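Local structure of carboxylase (Deinococcus radiodurans, 5H80) at residues R34-N39 / R97-H102; E48-A53 / A339-A344; E229-R234 / S475-D480; T443-F448 / T455-L460. The protein probably uses ATP and bicarbonate to carboxylate biotin, as the biotin carboxylase domain of a single-chain bacterial carboxylase. All coordinates share one frame; numbering follows the deposited sequence.

Interaction 1: residues R34-N39 / R97-H102; sequences RVLIAN and RVAQEH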
loop_
_atom_site.group_PDB
_atom_site.type_symbol
_atom_site.label_atom_id
_atom_site.label_comp_id
_atom_site.label_asym_id
_atom_site.label_seq_id
_atom_site.Cartn_x
_atom_site.Cartn_y
_atom_site.Cartn_z
ATOM N N ARG A 34 15.567 11.727 -19.597
ATOM C CA ARG A 34 14.861 10.788 -20.363
ATOM C C ARG A 34 15.559 9.509 -20.134
ATOM O O ARG A 34 16.743 9.325 -20.589
ATOM C CB ARG A 34 14.891 11.141 -21.869
ATOM C CG ARG A 34 14.099 12.369 -22.196
ATOM C CD ARG A 34 14.341 12.810 -23.656
ATOM N NE ARG A 34 14.014 11.713 -24.570
ATOM C CZ ARG A 34 12.770 11.390 -24.898
ATOM N NH1 ARG A 34 11.750 12.065 -24.367
ATOM N NH2 ARG A 34 12.549 10.420 -25.786
ATOM N N VAL A 35 14.907 8.630 -19.374
ATOM C CA VAL A 35 15.481 7.456 -18.840
ATOM C C VAL A 35 15.187 6.206 -19.705
ATOM O O VAL A 35 14.031 5.741 -19.918
ATOM C CB VAL A 35 14.977 7.144 -17.390
ATOM C CG1 VAL A 35 15.668 5.860 -16.811
ATOM C CG2 VAL A 35 15.166 8.307 -16.461
ATOM N N LEU A 36 16.241 5.642 -20.257
ATOM C CA LEU A 36 16.064 4.403 -20.999
ATOM C C LEU A 36 16.054 3.281 -20.067
ATOM O O LEU A 36 17.028 3.118 -19.356
ATOM C CB LEU A 36 17.164 4.186 -22.027
ATOM C CG LEU A 36 17.302 2.859 -22.777
ATOM C CD1 LEU A 36 16.131 2.856 -23.683
ATOM C CD2 LEU A 36 18.630 2.790 -23.583
ATOM N N ILE A 37 14.991 2.466 -20.101
ATOM C CA ILE A 37 14.780 1.328 -19.155
ATOM C C ILE A 37 15.279 0.077 -19.901
ATOM O O ILE A 37 14.561 -0.524 -20.759
ATOM C CB ILE A 37 13.322 1.247 -18.677
ATOM C CG1 ILE A 37 12.956 2.588 -17.986
ATOM C CG2 ILE A 37 13.025 0.064 -17.761
ATOM C CD1 ILE A 37 11.529 2.642 -17.548
ATOM N N ALA A 38 16.537 -0.293 -19.684
ATOM C CA ALA A 38 17.137 -1.458 -20.345
ATOM C C ALA A 38 16.771 -2.821 -19.674
ATOM O O ALA A 38 17.612 -3.503 -19.139
ATOM C CB ALA A 38 18.656 -1.319 -20.459
ATOM N N ASN A 39 15.486 -3.150 -19.696
ATOM C CA ASN A 39 14.942 -4.244 -18.963
ATOM C C ASN A 39 13.451 -4.434 -19.386
ATOM O O ASN A 39 13.043 -3.870 -20.410
ATOM C CB ASN A 39 15.054 -4.067 -17.405
ATOM C CG ASN A 39 15.316 -5.386 -16.698
ATOM O OD1 ASN A 39 14.603 -6.351 -16.886
ATOM N ND2 ASN A 39 16.370 -5.485 -15.932
ATOM N N ARG A 97 22.101 2.376 -29.354
ATOM C CA ARG A 97 21.508 2.975 -30.513
ATOM C C ARG A 97 20.164 3.587 -30.171
ATOM O O ARG A 97 19.884 4.716 -30.581
ATOM C CB ARG A 97 21.355 1.981 -31.632
ATOM C CG ARG A 97 22.618 1.717 -32.393
ATOM C CD ARG A 97 22.314 1.003 -33.716
ATOM N NE ARG A 97 21.998 -0.426 -33.586
ATOM C CZ ARG A 97 22.885 -1.377 -33.257
ATOM N NH1 ARG A 97 24.169 -1.102 -33.006
ATOM N NH2 ARG A 97 22.502 -2.624 -33.215
ATOM N N VAL A 98 19.360 2.829 -29.405
ATOM C CA VAL A 98 18.046 3.338 -28.941
ATOM C C VAL A 98 18.215 4.615 -28.178
ATOM O O VAL A 98 17.362 5.571 -28.335
ATOM C CB VAL A 98 17.209 2.299 -28.108
ATOM C CG1 VAL A 98 15.892 2.917 -27.568
ATOM C CG2 VAL A 98 16.816 1.155 -28.979
ATOM N N ALA A 99 19.220 4.655 -27.311
ATOM C CA ALA A 99 19.396 5.788 -26.436
ATOM C C ALA A 99 19.749 7.024 -27.241
ATOM O O ALA A 99 19.274 8.130 -26.982
ATOM C CB ALA A 99 20.492 5.488 -25.451
ATOM N N GLN A 100 20.673 6.842 -28.200
ATOM C CA GLN A 100 21.088 7.954 -29.099
ATOM C C GLN A 100 19.945 8.530 -29.896
ATOM O O GLN A 100 19.816 9.745 -29.992
ATOM C CB GLN A 100 22.129 7.411 -30.102
ATOM C CG GLN A 100 22.725 8.474 -31.053
ATOM C CD GLN A 100 23.769 7.906 -32.015
ATOM O OE1 GLN A 100 24.976 7.991 -31.771
ATOM N NE2 GLN A 100 23.305 7.339 -33.125
ATOM N N GLU A 101 19.145 7.633 -30.474
ATOM C CA GLU A 101 18.099 7.894 -31.422
ATOM C C GLU A 101 16.919 8.541 -30.743
ATOM O O GLU A 101 16.197 9.274 -31.360
ATOM C CB GLU A 101 17.678 6.586 -32.055
ATOM C CG GLU A 101 18.759 6.075 -32.990
ATOM C CD GLU A 101 18.392 4.845 -33.771
ATOM O OE1 GLU A 101 17.233 4.702 -34.172
ATOM O OE2 GLU A 101 19.276 4.015 -34.021
ATOM N N HIS A 102 16.735 8.256 -29.455
ATOM C CA HIS A 102 15.617 8.842 -28.685
ATOM C C HIS A 102 16.021 9.790 -27.610
ATOM O O HIS A 102 15.178 10.168 -26.751
ATOM C CB HIS A 102 14.768 7.681 -28.105
ATOM C CG HIS A 102 14.151 6.853 -29.154
ATOM N ND1 HIS A 102 14.878 5.922 -29.862
ATOM C CD2 HIS A 102 12.928 6.885 -29.716
ATOM C CE1 HIS A 102 14.104 5.373 -30.780
ATOM N NE2 HIS A 102 12.921 5.946 -30.716
#
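Arg34 turns the side of its guanidinium group, not its end, to a single backbone atom: both NE and NH2 donate to His102 O, at 2.9 and 2.8 Å respectively. The carbonyl oxygen lies 13° out of the guanidinium plane, and both donors lie in the carbonyl plane. Two moderately bent bonds thus hold one acceptor in the notch between the nitrogens. The chain is extended at first but bends at chi3 (57°), which brings this edge round to the oxygen.

His102 is the first residue beyond helix 92-101, where carbonyls run out of helical partners, so a long cationic donor suits the start of the neighbouring strand 34-37. Its ring folds back on the helix, ND1 donating to Val98 O at 2.9 Å, an oxygen that also accepts from His102 N. Further along, Leu36 spreads its two methyls: CD1 meets Val98 CG1 at 3.9 Å and CD2 meets Ala99 CB at 3.8 Å. The small alanine lets the helix lie close to the strand of the parallel sheet, while Val35 and Ile37 face helix 42-53.

A leucine in place of Arg34 would probably leave His102 O without these two donors and Glu77 without its salt-bridge mate. NH2 also pairs with Glu77 on the outermost strand 77-80 and NH1 bonds Gln57, so the positive charge at the start of this central strand is probably largely balanced by Glu77, while two N-H groups satisfy the carbonyl just past the helix end.

Interaction 2: residues E48-A53 / A339-A344; sequences ERAVSA and AQLRLA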
loop_
_atom_site.group_PDB
_atom_site.type_symbol
_atom_site.label_atom_id
_atom_site.label_comp_id
_atom_site.label_asym_id
_atom_site.label_seq_id
_atom_site.Cartn_x
_atom_site.Cartn_y
_atom_site.Cartn_z
ATOM N N GLU A 48 9.337 2.717 -14.555
ATOM C CA GLU A 48 8.434 3.680 -15.210
ATOM C C GLU A 48 7.615 4.459 -14.195
ATOM O O GLU A 48 7.662 5.677 -14.263
ATOM C CB GLU A 48 7.462 3.002 -16.176
ATOM C CG GLU A 48 8.242 2.431 -17.344
ATOM C CD GLU A 48 7.486 1.393 -18.152
ATOM O OE1 GLU A 48 6.478 0.886 -17.698
ATOM O OE2 GLU A 48 7.964 1.019 -19.259
ATOM N N ARG A 49 7.269 3.807 -13.077
ATOM C CA ARG A 49 6.423 4.446 -11.998
ATOM C C ARG A 49 7.313 5.416 -11.182
ATOM O O ARG A 49 6.939 6.510 -10.970
ATOM C CB ARG A 49 5.731 3.435 -11.123
ATOM C CG ARG A 49 4.562 2.690 -11.742
ATOM C CD ARG A 49 4.228 1.386 -11.124
ATOM N NE ARG A 49 2.973 0.915 -11.659
ATOM C CZ ARG A 49 2.439 -0.303 -11.405
ATOM N NH1 ARG A 49 3.045 -1.189 -10.581
ATOM N NH2 ARG A 49 1.289 -0.626 -12.005
ATOM N N ALA A 50 8.568 5.095 -10.875
ATOM C CA ALA A 50 9.497 6.019 -10.096
ATOM C C ALA A 50 9.877 7.263 -11.045
ATOM O O ALA A 50 9.884 8.408 -10.655
ATOM C CB ALA A 50 10.755 5.225 -9.779
ATOM N N VAL A 51 10.114 6.985 -12.319
ATOM C CA VAL A 51 10.394 8.031 -13.316
ATOM C C VAL A 51 9.253 9.026 -13.382
ATOM O O VAL A 51 9.525 10.250 -13.391
ATOM C CB VAL A 51 10.743 7.422 -14.668
ATOM C CG1 VAL A 51 10.891 8.458 -15.820
ATOM C CG2 VAL A 51 12.169 6.759 -14.544
ATOM N N SER A 52 8.065 8.538 -13.422
ATOM C CA SER A 52 6.835 9.388 -13.448
ATOM C C SER A 52 6.709 10.168 -12.163
ATOM O O SER A 52 6.391 11.408 -12.216
ATOM C CB SER A 52 5.566 8.634 -13.743
ATOM O OG SER A 52 5.477 8.123 -15.111
ATOM N N ALA A 53 6.933 9.500 -11.023
ATOM C CA ALA A 53 6.921 10.210 -9.700
ATOM C C ALA A 53 7.899 11.408 -9.669
ATOM O O ALA A 53 7.653 12.471 -9.061
ATOM C CB ALA A 53 7.186 9.295 -8.562
ATOM N N ALA A 339 14.789 7.285 -5.086
ATOM C CA ALA A 339 16.063 7.584 -4.366
ATOM C C ALA A 339 17.270 7.147 -5.271
ATOM O O ALA A 339 18.180 7.947 -5.520
ATOM C CB ALA A 339 16.161 6.939 -3.030
ATOM N N GLN A 340 17.157 5.954 -5.791
ATOM C CA GLN A 340 18.197 5.396 -6.659
ATOM C C GLN A 340 18.461 6.292 -7.918
ATOM O O GLN A 340 19.641 6.698 -8.145
ATOM C CB GLN A 340 17.826 4.032 -7.092
ATOM C CG GLN A 340 18.929 3.280 -7.884
ATOM C CD GLN A 340 18.388 2.028 -8.535
ATOM O OE1 GLN A 340 17.188 1.854 -8.800
ATOM N NE2 GLN A 340 19.312 1.055 -8.754
ATOM N N LEU A 341 17.419 6.709 -8.589
ATOM C CA LEU A 341 17.443 7.592 -9.742
ATOM C C LEU A 341 18.072 8.957 -9.400
ATOM O O LEU A 341 18.926 9.455 -10.132
ATOM C CB LEU A 341 16.059 7.808 -10.305
ATOM C CG LEU A 341 15.441 6.619 -11.114
ATOM C CD1 LEU A 341 13.888 6.691 -11.182
ATOM C CD2 LEU A 341 16.125 6.680 -12.522
ATOM N N ARG A 342 17.655 9.567 -8.292
ATOM C CA ARG A 342 18.156 10.821 -7.833
ATOM C C ARG A 342 19.628 10.744 -7.409
ATOM O O ARG A 342 20.386 11.720 -7.703
ATOM C CB ARG A 342 17.268 11.528 -6.782
ATOM C CG ARG A 342 15.811 11.730 -7.276
ATOM C CD ARG A 342 14.978 12.243 -6.132
ATOM N NE ARG A 342 15.381 13.564 -5.696
ATOM C CZ ARG A 342 14.583 14.448 -5.105
ATOM N NH1 ARG A 342 15.057 15.644 -4.834
ATOM N NH2 ARG A 342 13.315 14.156 -4.741
ATOM N N LEU A 343 20.013 9.668 -6.723
ATOM C CA LEU A 343 21.400 9.413 -6.396
ATOM C C LEU A 343 22.236 9.324 -7.675
ATOM O O LEU A 343 23.266 10.051 -7.749
ATOM C CB LEU A 343 21.557 8.196 -5.550
ATOM C CG LEU A 343 21.111 8.459 -4.082
ATOM C CD1 LEU A 343 20.895 7.084 -3.463
ATOM C CD2 LEU A 343 21.908 9.403 -3.154
ATOM N N ALA A 344 21.811 8.510 -8.652
ATOM C CA ALA A 344 22.469 8.492 -9.969
ATOM C C ALA A 344 22.664 9.848 -10.650
ATOM O O ALA A 344 23.776 10.118 -11.210
ATOM C CB ALA A 344 21.791 7.526 -10.918
#
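Leu341 carries the apolar contact with one methyl. Its CD1 reaches Ala50 CB at 3.7 Å and Val51 CG2 at 3.8 Å, so a single branch touches two successive residues of helix 42-53. The leucine's CG lies anti to its own carbonyl carbon (chi1 -75°), and the side chain stretches from helix 336-344 to end on the other helix. Val51 and Leu341 meet at about a right angle, the valine offering the branch that lies beside its backbone N. Each residue type fits its place: alanine, with only CB, lets a methyl come near the backbone, branched valine widens the surface it meets, and leucine is long enough to span helices whose nearest CA atoms, those of Val51 and Leu341, are 7.9 Å apart. Leu54, just past the end of helix 42-53, also packs against Leu341.

Polar bonds play no part between the two segments, and the polar groups nearby turn to other partners. Gln340 OE1 bonds His108 NE2, Ser52 OG bonds Arg74, and Arg342 NE forms a salt bridge with Glu347. On the far side of helix 42-53, Arg49 NH2 makes a salt bridge with Glu447 of the second subunit.

The arrangement is a small, fully apolar helix-to-helix packing close to the dimer interface. It joins the N-terminal parallel alpha/beta domain to the ATP-grasp part, as in biotin carboxylases.

Interaction 3: residues E229-R234 / S475-D480; sequences ERLIER and STHWLD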
loop_
_atom_site.group_PDB
_atom_site.type_symbol
_atom_site.label_atom_id
_atom_site.label_comp_id
_atom_site.label_asym_id
_atom_site.label_seq_id
_atom_site.Cartn_x
_atom_site.Cartn_y
_atom_site.Cartn_z
ATOM N N GLU A 229 34.285 -24.833 -1.360
ATOM C CA GLU A 229 33.824 -24.017 -0.260
ATOM C C GLU A 229 33.265 -24.866 0.844
ATOM O O GLU A 229 32.512 -25.782 0.547
ATOM C CB GLU A 229 32.726 -23.079 -0.763
ATOM C CG GLU A 229 32.917 -21.723 -0.150
ATOM C CD GLU A 229 32.030 -20.677 -0.796
ATOM O OE1 GLU A 229 32.652 -19.641 -1.073
ATOM O OE2 GLU A 229 30.764 -20.951 -1.002
ATOM N N ARG A 230 33.528 -24.506 2.098
ATOM C CA ARG A 230 32.772 -25.140 3.243
ATOM C C ARG A 230 31.256 -25.000 3.013
ATOM O O ARG A 230 30.798 -23.868 2.721
ATOM C CB ARG A 230 33.223 -24.535 4.597
ATOM C CG ARG A 230 32.436 -24.998 5.810
ATOM C CD ARG A 230 32.955 -24.373 7.073
ATOM N NE ARG A 230 32.237 -24.930 8.223
ATOM C CZ ARG A 230 32.626 -25.972 8.945
ATOM N NH1 ARG A 230 33.847 -26.508 8.798
ATOM N NH2 ARG A 230 31.863 -26.315 9.970
ATOM N N LEU A 231 30.490 -26.101 3.095
ATOM C CA LEU A 231 29.011 -26.028 2.982
ATOM C C LEU A 231 28.561 -25.414 4.327
ATOM O O LEU A 231 28.853 -25.978 5.422
ATOM C CB LEU A 231 28.400 -27.400 2.729
ATOM C CG LEU A 231 26.894 -27.435 2.450
ATOM C CD1 LEU A 231 26.593 -26.680 1.179
ATOM C CD2 LEU A 231 26.359 -28.847 2.395
ATOM N N ILE A 232 27.919 -24.236 4.272
ATOM C CA ILE A 232 27.401 -23.600 5.506
ATOM C C ILE A 232 25.966 -24.060 5.665
ATOM O O ILE A 232 25.040 -23.810 4.827
ATOM C CB ILE A 232 27.520 -22.075 5.543
ATOM C CG1 ILE A 232 28.999 -21.701 5.509
ATOM C CG2 ILE A 232 26.730 -21.468 6.721
ATOM C CD1 ILE A 232 29.601 -21.198 6.775
ATOM N N GLU A 233 25.810 -24.718 6.812
ATOM C CA GLU A 233 24.628 -25.468 7.117
ATOM C C GLU A 233 23.898 -24.732 8.308
ATOM O O GLU A 233 24.515 -23.998 9.118
ATOM C CB GLU A 233 25.043 -26.881 7.536
ATOM C CG GLU A 233 25.749 -27.663 6.434
ATOM C CD GLU A 233 25.811 -29.152 6.756
ATOM O OE1 GLU A 233 26.673 -29.467 7.598
ATOM O OE2 GLU A 233 25.030 -29.936 6.155
ATOM N N ARG A 234 22.609 -24.994 8.376
ATOM C CA ARG A 234 21.812 -24.403 9.366
ATOM C C ARG A 234 21.902 -22.907 9.496
ATOM O O ARG A 234 21.820 -22.343 10.593
ATOM C CB ARG A 234 22.172 -25.015 10.713
ATOM C CG ARG A 234 21.574 -26.357 10.852
ATOM C CD ARG A 234 22.162 -27.127 11.990
ATOM N NE ARG A 234 23.619 -27.150 12.035
ATOM C CZ ARG A 234 24.429 -27.915 11.291
ATOM N NH1 ARG A 234 23.952 -28.730 10.353
ATOM N NH2 ARG A 234 25.757 -27.826 11.485
ATOM N N SER A 475 16.463 -22.709 7.670
ATOM C CA SER A 475 17.767 -22.471 7.123
ATOM C C SER A 475 17.583 -22.443 5.600
ATOM O O SER A 475 16.507 -22.795 5.094
ATOM C CB SER A 475 18.760 -23.719 7.421
ATOM O OG SER A 475 18.237 -24.835 6.747
ATOM N N THR A 476 18.646 -22.149 4.891
ATOM C CA THR A 476 18.586 -22.082 3.399
ATOM C C THR A 476 18.335 -23.492 2.730
ATOM O O THR A 476 17.915 -23.541 1.645
ATOM C CB THR A 476 19.844 -21.409 2.851
ATOM O OG1 THR A 476 21.016 -22.074 3.371
ATOM C CG2 THR A 476 19.906 -19.933 3.273
ATOM N N HIS A 477 18.610 -24.592 3.456
ATOM C CA HIS A 477 18.280 -25.959 3.016
ATOM C C HIS A 477 16.999 -26.561 3.521
ATOM O O HIS A 477 16.653 -27.663 3.092
ATOM C CB HIS A 477 19.434 -26.888 3.380
ATOM C CG HIS A 477 20.729 -26.409 2.840
ATOM N ND1 HIS A 477 20.997 -26.372 1.488
ATOM C CD2 HIS A 477 21.803 -25.852 3.450
ATOM C CE1 HIS A 477 22.193 -25.845 1.286
ATOM N NE2 HIS A 477 22.708 -25.528 2.461
ATOM N N TRP A 478 16.264 -25.812 4.346
ATOM C CA TRP A 478 15.009 -26.245 4.876
ATOM C C TRP A 478 14.058 -26.694 3.822
ATOM O O TRP A 478 13.514 -27.851 3.908
ATOM C CB TRP A 478 14.366 -25.102 5.692
ATOM C CG TRP A 478 13.035 -25.504 6.239
ATOM C CD1 TRP A 478 12.783 -26.146 7.375
ATOM C CD2 TRP A 478 11.767 -25.103 5.705
ATOM N NE1 TRP A 478 11.407 -26.298 7.543
ATOM C CE2 TRP A 478 10.762 -25.651 6.524
ATOM C CE3 TRP A 478 11.396 -24.417 4.591
ATOM C CZ2 TRP A 478 9.377 -25.487 6.238
ATOM C CZ3 TRP A 478 10.015 -24.196 4.330
ATOM C CH2 TRP A 478 9.019 -24.771 5.128
ATOM N N LEU A 479 13.806 -25.841 2.831
ATOM C CA LEU A 479 12.815 -26.154 1.826
ATOM C C LEU A 479 13.226 -27.319 0.933
ATOM O O LEU A 479 12.366 -28.134 0.624
ATOM C CB LEU A 479 12.391 -24.978 0.996
ATOM C CG LEU A 479 11.277 -25.059 -0.005
ATOM C CD1 LEU A 479 10.803 -23.662 -0.391
ATOM C CD2 LEU A 479 11.680 -25.846 -1.249
ATOM N N ASP A 480 14.491 -27.379 0.506
ATOM C CA ASP A 480 14.853 -28.489 -0.409
ATOM C C ASP A 480 14.695 -29.841 0.279
ATOM O O ASP A 480 14.149 -30.830 -0.312
ATOM C CB ASP A 480 16.219 -28.270 -0.999
ATOM C CG ASP A 480 16.263 -27.090 -2.029
ATOM O OD1 ASP A 480 15.203 -26.652 -2.552
ATOM O OD2 ASP A 480 17.363 -26.592 -2.259
HETATM O O HOH W 1 22.438 -23.037 5.514
HETATM O O HOH W 2 24.738 -23.447 2.116
HETATM O O HOH W 3 20.727 -26.278 6.520
#
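Arg234 and Ser475 bring the two backbones closest, their CA atoms 5.0 Å apart. Segment 229-234 leaves a short strand in extended form and ends at Arg234, whose backbone takes up the left-handed helical region (phi 52°, psi 35°). Segment 475-480 opens with a type I beta turn from Ser475 to Trp478, closed by Trp478 N on Ser475 O, and leads into a weakly bonded helix about 478-480. Just beyond Arg234, Ala235 bonds the backbone of Thr476.

Direct side-chain contacts are few. Ser475 CB rests on Arg234 CA at 3.7 Å, a place where a small residue lets the chains meet. The His477 ring presents its edge to Ile232 O, which lies near the ring plane, while Thr476 OG1 stands above one face, displaced toward the rim. Leu231 CD1 comes within 4.3 Å of His477 NE2.

Between the two segments themselves, the polar links run through water. Ile232 O accepts from two waters, each at 2.8 Å: water 1 continues to Thr476 OG1 and water 2 to His477 NE2 at 2.9 Å. Water 3 accepts from Arg234 N and bonds Ser475 OG at 2.9 Å. That hydroxyl, set between the backbone N and carbonyl carbon (chi1 64°), also accepts a weak capping bond from His477 N.

Hydroxyls and an imidazole suit such a wetted seam. Strand 229-230 belongs to the small antiparallel sheet with 184-185 and 199-200, and the main body resumes at strand 236-245; the segment is consistent with a connection to the mobile ATP-grasp lid of biotin carboxylases, here linked through water to the C-terminal region.

Interaction 4: residues T443-F448 / T455-L460; sequences TALSEF and TNLAFL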
loop_
_atom_site.group_PDB
_atom_site.type_symbol
_atom_site.label_atom_id
_atom_site.label_comp_id
_atom_site.label_asym_id
_atom_site.label_seq_id
_atom_site.Cartn_x
_atom_site.Cartn_y
_atom_site.Cartn_z
ATOM N N THR A 443 -4.065 -15.086 3.391
ATOM C CA THR A 443 -5.339 -14.529 2.918
ATOM C C THR A 443 -5.251 -13.758 1.597
ATOM O O THR A 443 -6.028 -14.000 0.628
ATOM C CB THR A 443 -6.009 -13.768 4.031
ATOM O OG1 THR A 443 -6.162 -14.661 5.151
ATOM C CG2 THR A 443 -7.275 -13.178 3.558
ATOM N N ALA A 444 -4.248 -12.883 1.494
ATOM C CA ALA A 444 -4.051 -12.148 0.297
ATOM C C ALA A 444 -3.751 -13.045 -0.898
ATOM O O ALA A 444 -4.387 -12.915 -1.949
ATOM C CB ALA A 444 -2.925 -11.125 0.513
ATOM N N LEU A 445 -2.894 -14.044 -0.757
ATOM C CA LEU A 445 -2.726 -14.966 -1.770
ATOM C C LEU A 445 -3.956 -15.752 -2.193
ATOM O O LEU A 445 -4.154 -16.009 -3.390
ATOM C CB LEU A 445 -1.581 -15.884 -1.446
ATOM C CG LEU A 445 -0.246 -15.206 -1.479
ATOM C CD1 LEU A 445 0.723 -16.373 -1.259
ATOM C CD2 LEU A 445 -0.032 -14.427 -2.786
ATOM N N SER A 446 -4.851 -16.012 -1.247
ATOM C CA SER A 446 -6.054 -16.804 -1.518
ATOM C C SER A 446 -6.990 -15.987 -2.311
ATOM O O SER A 446 -7.892 -16.593 -3.012
ATOM C CB SER A 446 -6.721 -17.210 -0.194
ATOM O OG SER A 446 -7.432 -16.088 0.415
ATOM N N GLU A 447 -6.806 -14.657 -2.393
ATOM C CA GLU A 447 -7.625 -13.794 -3.234
ATOM C C GLU A 447 -7.036 -13.561 -4.614
ATOM O O GLU A 447 -7.580 -12.814 -5.404
ATOM C CB GLU A 447 -7.852 -12.428 -2.526
ATOM C CG GLU A 447 -8.854 -12.518 -1.411
ATOM C CD GLU A 447 -9.049 -11.327 -0.467
ATOM O OE1 GLU A 447 -8.569 -10.196 -0.755
ATOM O OE2 GLU A 447 -9.654 -11.588 0.653
ATOM N N PHE A 448 -5.893 -14.169 -4.892
ATOM C CA PHE A 448 -5.290 -14.064 -6.209
ATOM C C PHE A 448 -5.873 -15.051 -7.228
ATOM O O PHE A 448 -5.521 -16.218 -7.226
ATOM C CB PHE A 448 -3.784 -14.258 -6.094
ATOM C CG PHE A 448 -2.948 -13.489 -7.107
ATOM C CD1 PHE A 448 -1.665 -13.138 -6.719
ATOM C CD2 PHE A 448 -3.365 -13.153 -8.424
ATOM C CE1 PHE A 448 -0.797 -12.446 -7.564
ATOM C CE2 PHE A 448 -2.490 -12.464 -9.325
ATOM C CZ PHE A 448 -1.196 -12.085 -8.873
ATOM N N THR A 455 0.352 -21.918 -11.619
ATOM C CA THR A 455 1.154 -21.157 -10.661
ATOM C C THR A 455 1.562 -21.926 -9.363
ATOM O O THR A 455 1.021 -23.003 -8.980
ATOM C CB THR A 455 0.442 -19.827 -10.215
ATOM O OG1 THR A 455 -0.526 -20.066 -9.180
ATOM C CG2 THR A 455 -0.166 -19.028 -11.369
ATOM N N ASN A 456 2.444 -21.251 -8.629
ATOM C CA ASN A 456 2.873 -21.617 -7.303
ATOM C C ASN A 456 1.934 -21.135 -6.157
ATOM O O ASN A 456 2.279 -21.236 -5.022
ATOM C CB ASN A 456 4.370 -21.345 -7.050
ATOM C CG ASN A 456 4.712 -19.870 -6.882
ATOM O OD1 ASN A 456 3.875 -19.025 -7.198
ATOM N ND2 ASN A 456 5.916 -19.562 -6.472
ATOM N N LEU A 457 0.779 -20.590 -6.461
ATOM C CA LEU A 457 -0.036 -20.071 -5.368
ATOM C C LEU A 457 -0.380 -21.056 -4.250
ATOM O O LEU A 457 -0.254 -20.718 -3.058
ATOM C CB LEU A 457 -1.273 -19.355 -5.837
ATOM C CG LEU A 457 -1.109 -18.027 -6.547
ATOM C CD1 LEU A 457 -2.334 -17.819 -7.373
ATOM C CD2 LEU A 457 -0.973 -16.857 -5.552
ATOM N N ALA A 458 -0.696 -22.291 -4.589
ATOM C CA ALA A 458 -0.880 -23.335 -3.510
ATOM C C ALA A 458 0.348 -23.652 -2.737
ATOM O O ALA A 458 0.288 -23.870 -1.538
ATOM C CB ALA A 458 -1.484 -24.642 -4.085
ATOM N N PHE A 459 1.482 -23.754 -3.421
ATOM C CA PHE A 459 2.722 -23.993 -2.751
ATOM C C PHE A 459 3.147 -22.899 -1.726
ATOM O O PHE A 459 3.538 -23.222 -0.617
ATOM C CB PHE A 459 3.751 -24.261 -3.752
ATOM C CG PHE A 459 5.036 -24.731 -3.169
ATOM C CD1 PHE A 459 5.203 -26.091 -2.857
ATOM C CD2 PHE A 459 6.085 -23.889 -2.952
ATOM C CE1 PHE A 459 6.382 -26.566 -2.313
ATOM C CE2 PHE A 459 7.230 -24.367 -2.376
ATOM C CZ PHE A 459 7.418 -25.680 -2.079
ATOM N N LEU A 460 2.907 -21.634 -2.117
ATOM C CA LEU A 460 3.103 -20.412 -1.277
ATOM C C LEU A 460 2.236 -20.497 -0.056
ATOM O O LEU A 460 2.777 -20.276 1.021
ATOM C CB LEU A 460 2.781 -19.133 -2.098
ATOM C CG LEU A 460 3.941 -18.767 -3.086
ATOM C CD1 LEU A 460 3.592 -17.593 -4.009
ATOM C CD2 LEU A 460 5.344 -18.623 -2.574
#
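Leu457 CD2 touches both Leu445 and Phe448, and CD1 also turns to Phe448. CD2 meets Leu445 CD2 at 3.8 Å, the side chains crossing obliquely, and also lies 3.9 Å from Phe448 CB; CD1 comes against Phe448 O at 3.6 Å. Phe448 and Leu457 stand at about a right angle, so the leucine's fork packs against the root of the aromatic side chain. Leu445 in turn sends its other methyl, CD1, across to Leu460 CB at 3.5 Å, again roughly perpendicular. In both Leu445 and Leu457, CG sits anti to the carbonyl carbon (chi1 -69°), which directs each branched end to the other helix. Leucine suits position 445 because its two methyls can serve two neighbours, Leu457 and Leu460.

Replacing Leu457 with an alanine would probably open a gap beside Leu445 CD2 and Phe448 CB, leaving both short of packing. An ST turn lies at the start of its helix: Leu457 N donates almost straight to Thr455 OG1 at 3.1 Å (165°).

Around the two helix ends, Val373 of strand 367-374 touches Phe448, Leu457 and Leu460, while Val425 of strand 421-429 packs on Leu445 and Phe448, and Phe394 of strand 393-395 meets the Phe448 ring edge-to-face.

How the interactions relate
Interactions 1 and 2 share one corner of the fold, their centres 15 Å apart. Strand 34-37 and helix 42-53 are consecutive, and the helix packs on the strand, where Val35 meets Val51, as well as on helix 336-344 through Leu341. Their segments alternate along the chain. The centres of interactions 3 and 4 are 26 Å apart, and the two touch through Leu479 and Phe459; both segments of interaction 4 fall between those of interaction 3. Interaction 1 is about 41 Å from interaction 3, centre to centre, across the molecule. Interactions 2 and 4 both border the second subunit, so both contribute contacts to the dimer interface.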